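Local atomic coordinates of hypothetical protein (PDB entry 3I3F), a protein that is of unknown function but belongs to the YjgF-like (endoribonuclease L-PSP) family, some of whose trimeric members deaminate reactive enamines and imines. Residues A33-G37 with M38-G42; A75-G78 with L79-V83; I87-S90 with T91-D95. One frame throughout, in Å; residues are numbered along the deposited sequence. Where two conformers were deposited one is given.

Interaction 1: residues A33-G37 with M38-G42; sequences AVVNG and MVYLG
Val35 and Met38 face each other at the closed end of a two-residue beta hairpin, in which strand 33-35 turns back on strand 38-41 through a type I' turn. Asn36 and Gly37 form the corner, both with positive phi; asparagine and glycine are the residues that most readily adopt this left-handed backbone. Two bonds close the turn, Val35 N to Met38 O at 2.9 Å and a more bent one from Met38 N to Val35 O at 3.0 Å, whose donor stands above the carbonyl plane. Further along, Ala33 and Tyr40 exchange two straighter bonds, each 2.8 Å from N to O.

Beta-branched and aromatic residues suit the extended strands, and they give the hairpin two differently shaped faces. On one, Val34 and Val39 stand as a non-hydrogen-bonded pair and bring CG2 to CG2 at 4.3 Å, two low bumps side by side. Val39 goes on to press against Leu72 of helix 56-74. The other face carries Ala33, Val35, Met38 and Tyr40. Here Ala33 is the shallow spot, Ala33 CB lying 4.4 Å from Tyr40 CB, while the phenol ring reaches diagonally toward Val35. Val35 places CG1 between its backbone N and carbonyl carbon (chi1 54°), which aims that methyl at the ring; the two side chains cross obliquely.

This relief fits the neighbouring subunits of the trimer: Val83 of the second subunit packs on Ala33 and Tyr40, and Met38 of that subunit on Val35 and Asn36. In this chain flexible Met38, which reaches Asn36 of the third subunit, bends at chi2 and chi3 and lays Met38 SD 3.7 Å from Gly37 O, whereas the diagonal partners meet most closely where Val35 CG1 lies 3.6 Å from Tyr40 CE2.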
ATOM      1  N   ALA A  33      -1.682   9.084  11.823  1.00 10.60           N
ATOM      2  CA  ALA A  33      -2.834   8.476  12.484  1.00 11.10           C
ATOM      3  C   ALA A  33      -2.347   7.418  13.466  1.00 11.68           C
ATOM      4  O   ALA A  33      -1.434   6.654  13.153  1.00 11.77           O
ATOM      5  CB  ALA A  33      -3.775   7.865  11.469  1.00 11.16           C
ATOM      6  N   VAL A  34      -2.946   7.387  14.655  1.00 12.32           N
ATOM      7  CA  VAL A  34      -2.620   6.385  15.665  1.00 12.83           C
ATOM      8  C   VAL A  34      -3.870   5.579  16.006  1.00 13.28           C
ATOM      9  O   VAL A  34      -4.932   6.148  16.256  1.00 13.06           O
ATOM     10  CB  VAL A  34      -2.062   7.028  16.951  1.00 12.85           C
ATOM     11  CG1 VAL A  34      -1.738   5.959  17.990  1.00 13.53           C
ATOM     12  CG2 VAL A  34      -0.832   7.870  16.639  1.00 13.19           C
ATOM     13  N   VAL A  35      -3.735   4.256  16.003  1.00 13.82           N
ATOM     14  CA  VAL A  35      -4.840   3.355  16.327  1.00 14.50           C
ATOM     15  C   VAL A  35      -4.299   2.076  16.968  1.00 14.49           C
ATOM     16  O   VAL A  35      -3.454   1.396  16.387  1.00 14.66           O
ATOM     17  CB  VAL A  35      -5.676   3.002  15.066  1.00 14.78           C
ATOM     18  CG1 VAL A  35      -4.786   2.461  13.952  1.00 15.30           C
ATOM     19  CG2 VAL A  35      -6.782   2.011  15.406  1.00 15.80           C
ATOM     20  N   ASN A  36      -4.775   1.774  18.175  1.00 14.56           N
ATOM     21  CA  ASN A  36      -4.425   0.532  18.875  1.00 14.47           C
ATOM     22  C   ASN A  36      -2.916   0.272  18.957  1.00 14.23           C
ATOM     23  O   ASN A  36      -2.455  -0.837  18.688  1.00 14.51           O
ATOM     24  CB  ASN A  36      -5.124  -0.664  18.212  0.50 14.46           C
ATOM     25  CG  ASN A  36      -6.623  -0.464  18.067  0.50 14.74           C
ATOM     26  OD1 ASN A  36      -7.256   0.199  18.888  0.50 15.15           O
ATOM     27  ND2 ASN A  36      -7.197  -1.042  17.018  0.50 14.88           N
ATOM     28  N   GLY A  37      -2.153   1.300  19.317  1.00 13.98           N
ATOM     29  CA  GLY A  37      -0.704   1.165  19.467  1.00 13.70           C
ATOM     30  C   GLY A  37       0.085   1.092  18.168  1.00 13.43           C
ATOM     31  O   GLY A  37       1.268   0.755  18.182  1.00 13.63           O
ATOM     32  N   MET A  38      -0.563   1.412  17.047  1.00 13.09           N
ATOM     33  CA  MET A  38       0.094   1.439  15.742  1.00 12.95           C
ATOM     34  C   MET A  38      -0.000   2.838  15.147  1.00 12.51           C
ATOM     35  O   MET A  38      -1.015   3.521  15.306  1.00 12.65           O
ATOM     36  CB  MET A  38      -0.551   0.431  14.791  1.00 13.23           C
ATOM     37  CG  MET A  38      -0.448  -1.022  15.246  1.00 13.90           C
ATOM     38  SD  MET A  38       1.246  -1.641  15.344  1.00 15.89           S
ATOM     39  CE  MET A  38       1.733  -1.596  13.623  1.00 16.20           C
ATOM     40  N   VAL A  39       1.063   3.252  14.463  1.00 11.65           N
ATOM     41  CA  VAL A  39       1.127   4.561  13.823  1.00 11.09           C
ATOM     42  C   VAL A  39       1.153   4.391  12.307  1.00 10.51           C
ATOM     43  O   VAL A  39       1.899   3.560  11.784  1.00 10.52           O
ATOM     44  CB  VAL A  39       2.386   5.334  14.260  1.00 10.94           C
ATOM     45  CG1 VAL A  39       2.368   6.754  13.697  1.00 10.98           C
ATOM     46  CG2 VAL A  39       2.499   5.359  15.780  1.00 11.29           C
ATOM     47  N   TYR A  40       0.317   5.168  11.621  1.00 10.05           N
ATOM     48  CA  TYR A  40       0.281   5.222  10.161  1.00  9.82           C
ATOM     49  C   TYR A  40       0.632   6.640   9.737  1.00  9.48           C
ATOM     50  O   TYR A  40       0.253   7.596  10.410  1.00  9.19           O
ATOM     51  CB  TYR A  40      -1.119   4.879   9.643  1.00  9.96           C
ATOM     52  CG  TYR A  40      -1.532   3.447   9.888  1.00 10.37           C
ATOM     53  CD1 TYR A  40      -1.504   2.512   8.861  1.00 11.20           C
ATOM     54  CD2 TYR A  40      -1.944   3.027  11.150  1.00 11.26           C
ATOM     55  CE1 TYR A  40      -1.877   1.194   9.081  1.00 11.71           C
ATOM     56  CE2 TYR A  40      -2.317   1.708  11.382  1.00 11.65           C
ATOM     57  CZ  TYR A  40      -2.282   0.799  10.339  1.00 11.80           C
ATOM     58  OH  TYR A  40      -2.649  -0.511  10.547  1.00 14.32           O
ATOM     59  N   LEU A  41       1.354   6.780   8.628  1.00  9.13           N
ATOM     60  CA  LEU A  41       1.684   8.102   8.095  1.00  8.95           C
ATOM     61  C   LEU A  41       1.085   8.315   6.713  1.00  8.88           C
ATOM     62  O   LEU A  41       1.013   7.389   5.902  1.00  9.01           O
ATOM     63  CB  LEU A  41       3.198   8.296   7.998  1.00  8.97           C
ATOM     64  CG  LEU A  41       4.041   8.146   9.264  1.00  8.77           C
ATOM     65  CD1 LEU A  41       5.485   8.508   8.955  1.00  9.13           C
ATOM     66  CD2 LEU A  41       3.518   9.013  10.396  1.00  9.41           C
ATOM     67  N   GLY A  42       0.677   9.552   6.440  1.00  8.84           N
ATOM     68  CA  GLY A  42       0.363   9.964   5.079  1.00  9.00           C
ATOM     69  C   GLY A  42       1.640  10.034   4.265  1.00  9.12           C
ATOM     70  O   GLY A  42       2.744   9.935   4.813  1.00  9.16           O
TER

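Interaction 2: residues A75-G78 with L79-V83; sequences ANSG and LDYIV
Gly78 O accepts a hydrogen bond from Tyr81 N at 3.0 Å, an i to i+3 link that bends the chain just before strand 82-90. The bond is only moderately straight (154° at the hydrogen), and the donor sits above the carbonyl plane. A longer one follows, from Ile82 N to Leu79 O at 3.3 Å.

Gly78 is almost fully extended, and glycine suits the spot because Leu79 N and Asp80 OD1 crowd the place where a beta carbon would stand. Its own N is buried with no polar partner in the model. Tyr81 holds CG beside its backbone N (chi1 -69°), which swings the ring obliquely toward Gly78, with Tyr81 CD2 3.9 Å from Gly78 N. Tyr81 CB rests 3.5 Å from Ser77 OG. That hydroxyl is buried but satisfied by Ala139 O, so the small polar serine ties the loop to the end of strand 131-139. Ile82 and Leu79 offer their aliphatic branches to helix 56-74.

Asn76, with positive phi, is the C-prime residue of the Schellman motif that ends this helix. Together the pieces form the helix-to-strand return of a split beta-alpha-beta unit, in which strand 131-139 lies between strands 38-41 and 82-90.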
ATOM      1  N   ALA A  75       4.601  10.921  17.449  1.00 11.66           N
ATOM      2  CA  ALA A  75       3.528   9.957  17.716  1.00 11.79           C
ATOM      3  C   ALA A  75       3.944   8.817  18.660  1.00 11.91           C
ATOM      4  O   ALA A  75       3.311   7.761  18.665  1.00 12.16           O
ATOM      5  CB  ALA A  75       3.021   9.380  16.393  1.00 11.91           C
ATOM      6  N   ASN A  76       4.994   9.032  19.454  1.00 11.85           N
ATOM      7  CA  ASN A  76       5.491   8.035  20.413  1.00 11.93           C
ATOM      8  C   ASN A  76       5.986   6.754  19.732  1.00 11.80           C
ATOM      9  O   ASN A  76       5.757   5.642  20.209  1.00 11.83           O
ATOM     10  CB  ASN A  76       4.426   7.724  21.480  1.00 12.01           C
ATOM     11  CG  ASN A  76       5.021   7.138  22.757  1.00 12.61           C
ATOM     12  OD1 ASN A  76       6.165   7.422  23.116  0.50 11.80           O
ATOM     13  ND2 ASN A  76       4.237   6.319  23.450  0.50 12.73           N
ATOM     14  N   SER A  77       6.678   6.939  18.611  1.00 11.48           N
ATOM     15  CA  SER A  77       7.264   5.849  17.841  1.00 11.35           C
ATOM     16  C   SER A  77       8.676   6.265  17.423  1.00 11.38           C
ATOM     17  O   SER A  77       9.303   7.097  18.080  1.00 11.60           O
ATOM     18  CB  SER A  77       6.383   5.541  16.622  1.00 11.16           C
ATOM     19  OG  SER A  77       6.811   4.374  15.939  1.00 11.12           O
ATOM     20  N   GLY A  78       9.183   5.692  16.339  1.00 11.28           N
ATOM     21  CA  GLY A  78      10.501   6.060  15.833  1.00 11.36           C
ATOM     22  C   GLY A  78      10.853   5.236  14.615  1.00 11.45           C
ATOM     23  O   GLY A  78      10.146   4.287  14.286  1.00 11.44           O
ATOM     24  N   LEU A  79      11.952   5.593  13.954  1.00 11.71           N
ATOM     25  CA  LEU A  79      12.400   4.878  12.755  1.00 11.88           C
ATOM     26  C   LEU A  79      12.616   3.389  13.015  1.00 12.14           C
ATOM     27  O   LEU A  79      12.288   2.554  12.173  1.00 12.30           O
ATOM     28  CB  LEU A  79      13.694   5.490  12.207  1.00 11.94           C
ATOM     29  CG  LEU A  79      13.590   6.896  11.617  1.00 11.97           C
ATOM     30  CD1 LEU A  79      14.982   7.463  11.353  1.00 12.45           C
ATOM     31  CD2 LEU A  79      12.760   6.892  10.340  1.00 12.43           C
ATOM     32  N   ASP A  80      13.163   3.066  14.186  1.00 12.23           N
ATOM     33  CA  ASP A  80      13.426   1.672  14.568  1.00 12.52           C
ATOM     34  C   ASP A  80      12.162   0.875  14.919  1.00 12.26           C
ATOM     35  O   ASP A  80      12.243  -0.329  15.165  1.00 12.50           O
ATOM     36  CB  ASP A  80      14.450   1.596  15.717  1.00 12.80           C
ATOM     37  CG  ASP A  80      14.049   2.411  16.934  1.00 13.82           C
ATOM     38  OD1 ASP A  80      13.371   3.448  16.778  0.50 13.51           O
ATOM     39  OD2 ASP A  80      14.434   2.018  18.057  0.50 14.32           O
ATOM     40  N   TYR A  81      11.004   1.536  14.933  1.00 11.81           N
ATOM     41  CA  TYR A  81       9.725   0.868  15.179  1.00 11.50           C
ATOM     42  C   TYR A  81       8.883   0.693  13.910  1.00 10.96           C
ATOM     43  O   TYR A  81       7.782   0.149  13.970  1.00 10.94           O
ATOM     44  CB  TYR A  81       8.927   1.628  16.240  1.00 11.74           C
ATOM     45  CG  TYR A  81       9.542   1.535  17.613  1.00 12.85           C
ATOM     46  CD1 TYR A  81       9.111   0.578  18.527  1.00 14.25           C
ATOM     47  CD2 TYR A  81      10.570   2.389  17.991  1.00 14.35           C
ATOM     48  CE1 TYR A  81       9.682   0.484  19.791  1.00 15.23           C
ATOM     49  CE2 TYR A  81      11.149   2.305  19.251  1.00 15.26           C
ATOM     50  CZ  TYR A  81      10.703   1.350  20.143  1.00 15.69           C
ATOM     51  OH  TYR A  81      11.278   1.272  21.392  1.00 17.49           O
ATOM     52  N   ILE A  82       9.405   1.139  12.768  1.00 10.53           N
ATOM     53  CA  ILE A  82       8.721   0.949  11.492  1.00 10.31           C
ATOM     54  C   ILE A  82       8.689  -0.536  11.144  1.00 10.20           C
ATOM     55  O   ILE A  82       9.716  -1.215  11.198  1.00 10.56           O
ATOM     56  CB  ILE A  82       9.405   1.723  10.346  1.00 10.14           C
ATOM     57  CG1 ILE A  82       9.273   3.231  10.565  1.00  9.83           C
ATOM     58  CG2 ILE A  82       8.792   1.346   8.999  1.00 10.28           C
ATOM     59  CD1 ILE A  82      10.101   4.055   9.603  1.00 10.01           C
ATOM     60  N   VAL A  83       7.495  -1.023  10.808  1.00 10.21           N
ATOM     61  CA  VAL A  83       7.266  -2.410  10.409  0.50 10.25           C
ATOM     62  C   VAL A  83       7.354  -2.547   8.889  1.00 10.23           C
ATOM     63  O   VAL A  83       7.949  -3.491   8.363  1.00 10.23           O
ATOM     64  CB  VAL A  83       5.859  -2.870  10.857  0.50 10.38           C
ATOM     65  CG1 VAL A  83       5.542  -4.263  10.328  0.50 10.41           C
ATOM     66  CG2 VAL A  83       5.739  -2.818  12.377  0.50 10.46           C
TER

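Interaction 3: residues I87-S90 with T91-D95; sequences IFLS and TSLSD
Ser90 and Ser92 join hydroxyl to hydroxyl, OG to OG at 2.7 Å, across a type I beta turn that runs from Ser90 to Leu93. The turn carries the chain from strand 82-90 into helix 95-108, the start of the beta-alpha-beta crossover that leads to the adjacent parallel strand 117-123. Either serine could donate in the short bond. Ser90 turns its OG anti to its backbone N (chi1 176°), while Ser92 sets its own between N and the carbonyl carbon (chi1 70°), and the two oxygens thereby meet on the same side of the bend. Alongside the hydroxyl pair, the turn's backbone bond runs from Leu93 N to Ser90 O at 3.1 Å; it is straight at the hydrogen, 168°, although the donor stands well above the carbonyl plane.

Short hydroxylated residues suit this tight bend, since they can pair without bulk. Thr91, at the corner, remains exposed in the assembly, although it also touches Gln124 of the third subunit. The next serine, Ser94, is the N-cap of helix 95-108: its OG caps a backbone N, while its own N is bonded by Glu97 OE1, as in a capping box, and Arg122 NH2 holds the carbonyl of Leu93 from strand 117-123.

Outward from the polar bonds lies an apolar pair. Leu93 points back toward the strand, its CG 3.5 Å from Ser90 O, and crosses Leu89 at about a right angle. Leu89 also meets Phe101 of the helix. Between the two leucines, Leu93 CD1 touches Leu89 twice, at 3.8 Å from CB and 3.9 Å from CD2.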
ATOM      1  N   ILE A  87       8.023   2.599  -1.257  1.00 10.00           N
ATOM      2  CA  ILE A  87       8.720   3.683  -1.934  1.00 10.42           C
ATOM      3  C   ILE A  87       8.207   3.815  -3.362  1.00 10.59           C
ATOM      4  O   ILE A  87       8.124   2.826  -4.092  1.00 10.51           O
ATOM      5  CB  ILE A  87      10.236   3.430  -1.975  1.00 10.47           C
ATOM      6  CG1 ILE A  87      10.802   3.325  -0.556  1.00 11.37           C
ATOM      7  CG2 ILE A  87      10.946   4.546  -2.740  1.00 10.79           C
ATOM      8  CD1 ILE A  87      12.010   2.449  -0.465  1.00 12.34           C
ATOM      9  N   PHE A  88       7.849   5.038  -3.740  1.00 10.77           N
ATOM     10  CA  PHE A  88       7.604   5.381  -5.133  1.00 11.29           C
ATOM     11  C   PHE A  88       8.732   6.298  -5.583  1.00 11.49           C
ATOM     12  O   PHE A  88       8.910   7.383  -5.032  1.00 11.56           O
ATOM     13  CB  PHE A  88       6.260   6.098  -5.308  1.00 11.59           C
ATOM     14  CG  PHE A  88       5.060   5.195  -5.192  1.00 12.57           C
ATOM     15  CD1 PHE A  88       4.879   4.138  -6.075  1.00 13.58           C
ATOM     16  CD2 PHE A  88       4.094   5.421  -4.219  1.00 14.08           C
ATOM     17  CE1 PHE A  88       3.767   3.306  -5.978  1.00 14.29           C
ATOM     18  CE2 PHE A  88       2.979   4.596  -4.118  1.00 14.61           C
ATOM     19  CZ  PHE A  88       2.818   3.538  -4.998  1.00 14.75           C
ATOM     20  N   LEU A  89       9.511   5.845  -6.560  1.00 11.80           N
ATOM     21  CA  LEU A  89      10.523   6.684  -7.190  1.00 12.26           C
ATOM     22  C   LEU A  89       9.948   7.220  -8.491  1.00 12.59           C
ATOM     23  O   LEU A  89       9.176   6.536  -9.159  1.00 12.59           O
ATOM     24  CB  LEU A  89      11.798   5.886  -7.466  1.00 12.37           C
ATOM     25  CG  LEU A  89      12.553   5.372  -6.238  1.00 12.84           C
ATOM     26  CD1 LEU A  89      13.751   4.536  -6.664  1.00 13.54           C
ATOM     27  CD2 LEU A  89      12.993   6.522  -5.340  1.00 13.71           C
ATOM     28  N   SER A  90      10.309   8.445  -8.851  1.00 12.98           N
ATOM     29  CA  SER A  90       9.814   9.028 -10.091  1.00 13.50           C
ATOM     30  C   SER A  90      10.257   8.192 -11.286  1.00 14.07           C
ATOM     31  O   SER A  90      11.384   7.694 -11.325  1.00 13.94           O
ATOM     32  CB  SER A  90      10.317  10.462 -10.257  1.00 13.37           C
ATOM     33  OG  SER A  90       9.911  10.993 -11.508  1.00 14.07           O
ATOM     34  N   THR A  91       9.367   8.046 -12.263  1.00 14.76           N
ATOM     35  CA  THR A  91       9.715   7.393 -13.523  1.00 15.52           C
ATOM     36  C   THR A  91      10.865   8.120 -14.230  1.00 15.68           C
ATOM     37  O   THR A  91      11.577   7.524 -15.037  1.00 16.19           O
ATOM     38  CB  THR A  91       8.500   7.311 -14.469  1.00 15.64           C
ATOM     39  OG1 THR A  91       7.871   8.595 -14.555  1.00 16.96           O
ATOM     40  CG2 THR A  91       7.493   6.294 -13.956  1.00 16.18           C
ATOM     41  N   SER A  92      11.048   9.402 -13.913  1.00 15.89           N
ATOM     42  CA  SER A  92      12.111  10.218 -14.506  1.00 15.96           C
ATOM     43  C   SER A  92      13.526   9.919 -13.989  1.00 15.91           C
ATOM     44  O   SER A  92      14.503  10.360 -14.596  1.00 16.17           O
ATOM     45  CB  SER A  92      11.808  11.706 -14.287  1.00 16.07           C
ATOM     46  OG  SER A  92      11.955  12.070 -12.923  1.00 16.46           O
ATOM     47  N   LEU A  93      13.648   9.192 -12.878  1.00 15.72           N
ATOM     48  CA  LEU A  93      14.960   8.962 -12.264  1.00 15.52           C
ATOM     49  C   LEU A  93      15.877   8.105 -13.133  1.00 15.39           C
ATOM     50  O   LEU A  93      15.432   7.147 -13.768  1.00 15.44           O
ATOM     51  CB  LEU A  93      14.826   8.302 -10.886  1.00 15.51           C
ATOM     52  CG  LEU A  93      14.156   9.083  -9.753  1.00 15.56           C
ATOM     53  CD1 LEU A  93      14.470   8.410  -8.423  1.00 15.37           C
ATOM     54  CD2 LEU A  93      14.592  10.539  -9.723  1.00 15.97           C
ATOM     55  N   SER A  94      17.160   8.457 -13.144  1.00 15.21           N
ATOM     56  CA  SER A  94      18.189   7.647 -13.789  1.00 15.14           C
ATOM     57  C   SER A  94      18.539   6.452 -12.911  1.00 15.01           C
ATOM     58  O   SER A  94      18.115   6.375 -11.756  1.00 14.85           O
ATOM     59  CB  SER A  94      19.449   8.481 -14.022  1.00 15.13           C
ATOM     60  OG  SER A  94      20.053   8.837 -12.787  1.00 15.58           O
ATOM     61  N   ASP A  95      19.333   5.533 -13.456  1.00 14.85           N
ATOM     62  CA  ASP A  95      19.843   4.400 -12.682  1.00 14.80           C
ATOM     63  C   ASP A  95      20.688   4.881 -11.506  1.00 14.44           C
ATOM     64  O   ASP A  95      20.621   4.312 -10.417  1.00 14.17           O
ATOM     65  CB  ASP A  95      20.678   3.463 -13.565  1.00 15.02           C
ATOM     66  CG  ASP A  95      19.843   2.716 -14.591  1.00 15.75           C
ATOM     67  OD1 ASP A  95      18.601   2.846 -14.580  0.50 16.10           O
ATOM     68  OD2 ASP A  95      20.440   1.991 -15.415  0.50 16.54           O
TER

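How the interactions relate
All three contacts are local turns at the ends of strands of one mixed sheet. Interactions 1 and 2, both partly buried, are neighbours, their centres about 10 Å apart: Ala75 CB packs on Val39 CG1 at 3.8 Å, joining the hairpin to the helix exit. Interaction 3 lies beyond the chain's centre, about 26 Å from interaction 2 between centres, although both use strand 82-90, one at its start and the other at its end. The hairpin relies on paired backbone bonds and two apolar faces, one toward its own helix 56-74, the other toward neighbouring subunits. Interaction 2 rests on a buried glycine, whereas interaction 3, mostly buried with an exposed corner at Thr91 and Ser92, adds a hydroxyl pair to a leucine contact.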